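Local coordinates for oligopeptide-binding protein AppA (Bacillus subtilis, PDB 1XOC) that binds oligopeptides for an ABC permease that can replace the Opp system in sporulation and genetic competence, at residues Ala244-Thr249 with Gly369-Glu374. Residues are numbered along the deposited sequence; the frame is centred on the assembly and turned at random.
With ZN (zinc ion), chain F.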
loop_
_atom_site.group_PDB
_atom_site.type_symbol
_atom_site.label_atom_id
_atom_site.label_comp_id
_atom_site.label_asym_id
_atom_site.label_seq_id
_atom_site.Cartn_x
_atom_site.Cartn_y
_atom_site.Cartn_z
ATOM N N ALA A 244 0.894 -6.567 17.908
ATOM C CA ALA A 244 0.557 -7.848 18.561
ATOM C C ALA A 244 1.157 -8.024 19.949
ATOM O O ALA A 244 0.526 -8.605 20.839
ATOM C CB ALA A 244 0.980 -9.018 17.693
ATOM N N THR A 245 2.384 -7.540 20.140
ATOM C CA THR A 245 3.061 -7.656 21.411
ATOM C C THR A 245 2.346 -6.890 22.527
ATOM O O THR A 245 2.515 -7.217 23.695
ATOM C CB THR A 245 4.542 -7.190 21.314
ATOM O OG1 THR A 245 4.601 -5.876 20.772
ATOM C CG2 THR A 245 5.339 -8.103 20.399
ATOM N N ASP A 246 1.528 -5.901 22.159
ATOM C CA ASP A 246 0.772 -5.111 23.131
ATOM C C ASP A 246 -0.697 -5.544 23.283
ATOM O O ASP A 246 -1.464 -4.865 23.966
ATOM C CB ASP A 246 0.816 -3.633 22.737
ATOM C CG ASP A 246 2.214 -3.052 22.806
ATOM O OD1 ASP A 246 2.640 -2.416 21.830
ATOM O OD2 ASP A 246 2.880 -3.235 23.843
ATOM N N TYR A 247 -1.093 -6.652 22.649
ATOM C CA TYR A 247 -2.490 -7.084 22.681
ATOM C C TYR A 247 -3.014 -7.289 24.111
ATOM O O TYR A 247 -4.080 -6.782 24.464
ATOM C CB TYR A 247 -2.678 -8.385 21.897
ATOM C CG TYR A 247 -4.134 -8.737 21.751
ATOM C CD1 TYR A 247 -4.829 -9.347 22.795
ATOM C CD2 TYR A 247 -4.810 -8.457 20.595
ATOM C CE1 TYR A 247 -6.181 -9.655 22.671
ATOM C CE2 TYR A 247 -6.157 -8.758 20.455
ATOM C CZ TYR A 247 -6.831 -9.377 21.498
ATOM O OH TYR A 247 -8.159 -9.670 21.378
ATOM N N LYS A 248 -2.285 -8.049 24.914
ATOM C CA LYS A 248 -2.761 -8.391 26.247
ATOM C C LYS A 248 -2.816 -7.170 27.154
ATOM O O LYS A 248 -3.645 -7.108 28.056
ATOM C CB LYS A 248 -1.946 -9.513 26.853
ATOM C CG LYS A 248 -2.238 -10.824 26.158
ATOM C CD LYS A 248 -1.924 -12.003 27.015
ATOM C CE LYS A 248 -0.427 -12.240 27.170
ATOM N NZ LYS A 248 -0.186 -13.409 28.067
ATOM N N THR A 249 -1.953 -6.199 26.894
ATOM C CA THR A 249 -2.014 -4.920 27.585
ATOM C C THR A 249 -3.287 -4.158 27.184
ATOM O O THR A 249 -4.098 -3.758 28.041
ATOM C CB THR A 249 -0.744 -4.089 27.277
ATOM O OG1 THR A 249 0.398 -4.810 27.742
ATOM C CG2 THR A 249 -0.782 -2.739 27.987
ATOM N N GLY A 369 8.704 4.714 14.048
ATOM C CA GLY A 369 7.475 4.537 14.770
ATOM C C GLY A 369 6.942 3.119 14.677
ATOM O O GLY A 369 6.073 2.718 15.465
ATOM N N ASN A 370 7.456 2.345 13.728
ATOM C CA ASN A 370 7.078 0.960 13.635
ATOM C C ASN A 370 8.134 0.206 14.425
ATOM O O ASN A 370 9.183 -0.136 13.905
ATOM C CB ASN A 370 6.984 0.502 12.178
ATOM C CG ASN A 370 6.364 -0.866 12.024
ATOM O OD1 ASN A 370 5.543 -1.123 11.081
ATOM N ND2 ASN A 370 6.681 -1.740 12.924
ATOM N N LYS A 371 7.827 -0.049 15.684
ATOM C CA LYS A 371 8.753 -0.731 16.542
ATOM C C LYS A 371 9.053 -2.164 16.160
ATOM O O LYS A 371 10.150 -2.630 16.361
ATOM C CB LYS A 371 8.336 -0.611 18.001
ATOM C CG LYS A 371 7.126 -1.403 18.393
ATOM C CD LYS A 371 6.767 -1.204 19.880
ATOM C CE LYS A 371 5.504 -1.986 20.257
ATOM N NZ LYS A 371 5.092 -1.864 21.699
ATOM N N VAL A 372 8.071 -2.840 15.582
ATOM C CA VAL A 372 8.299 -4.159 15.020
ATOM C C VAL A 372 9.387 -4.122 13.936
ATOM O O VAL A 372 10.296 -4.946 13.939
ATOM C CB VAL A 372 6.988 -4.738 14.460
ATOM C CG1 VAL A 372 7.225 -6.015 13.665
ATOM C CG2 VAL A 372 6.002 -5.012 15.609
ATOM N N ARG A 373 9.297 -3.187 12.993
ATOM C CA ARG A 373 10.283 -3.117 11.899
ATOM C C ARG A 373 11.637 -2.645 12.399
ATOM O O ARG A 373 12.657 -3.124 11.902
ATOM C CB ARG A 373 9.807 -2.198 10.777
ATOM C CG ARG A 373 8.633 -2.797 10.060
ATOM C CD ARG A 373 8.144 -1.907 8.925
ATOM N NE ARG A 373 6.871 -2.380 8.360
ATOM C CZ ARG A 373 6.229 -1.723 7.407
ATOM N NH1 ARG A 373 6.701 -0.612 6.873
ATOM N NH2 ARG A 373 5.076 -2.251 6.965
ATOM N N GLU A 374 11.639 -1.729 13.344
ATOM C CA GLU A 374 12.877 -1.301 13.958
ATOM C C GLU A 374 13.567 -2.504 14.586
ATOM O O GLU A 374 14.771 -2.700 14.424
ATOM C CB GLU A 374 12.631 -0.163 14.975
ATOM C CG GLU A 374 11.959 1.113 14.348
ATOM C CD GLU A 374 11.528 2.145 15.385
ATOM O OE1 GLU A 374 11.762 1.890 16.591
ATOM O OE2 GLU A 374 10.985 3.237 15.018
HETATM ZN ZN ZN F . 10.901 3.774 17.379
HETATM O O HOH W 1 5.230 -4.157 23.372
HETATM O O HOH W 2 12.193 5.434 16.707
HETATM O O HOH W 3 11.718 3.104 19.317
#
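Asp246 and Lys371 reach for each other from opposite directions with the backbones well apart, the nearest alpha carbons, of Thr245 and Val372, lying 9.0 Å apart. The direct link is a salt bridge, made in the modelled conformer of Lys371, one of two deposited: NZ donates to Asp246 OD1 on the syn side, where the carboxylate's other oxygen lies. The 2.5 Å between Lys371 NZ and Asp246 OD1 is unusually short, and its exact length doubtful. Lys371 spans the distance because its chain is fully extended beyond CG, which sits between the backbone N and the carbonyl carbon (chi1 71°). In this conformer a water-mediated link runs alongside, one water accepting from Lys371 NZ at 2.8 Å and donating to Asp246 OD2 at 2.6 Å; Thr245 OG1 meets the same water at 3.2 Å. Beyond these bonds there is little contact: Lys371 CE passes Thr245 OG1 at 4.0 Å. Helix 225-234 borders the site, Asp246 touching Asn226 and Glu229, and Lys371 touching Ala225. Glu374 chelates a zinc ion, while Arg373 ties the same helix to the bound peptide's backbone. The chemistry suggests a polar, partly exposed bridge, at least in this conformer, joining the 3-10 turn that leads into helix 247-250 to the first turn of helix 371-385.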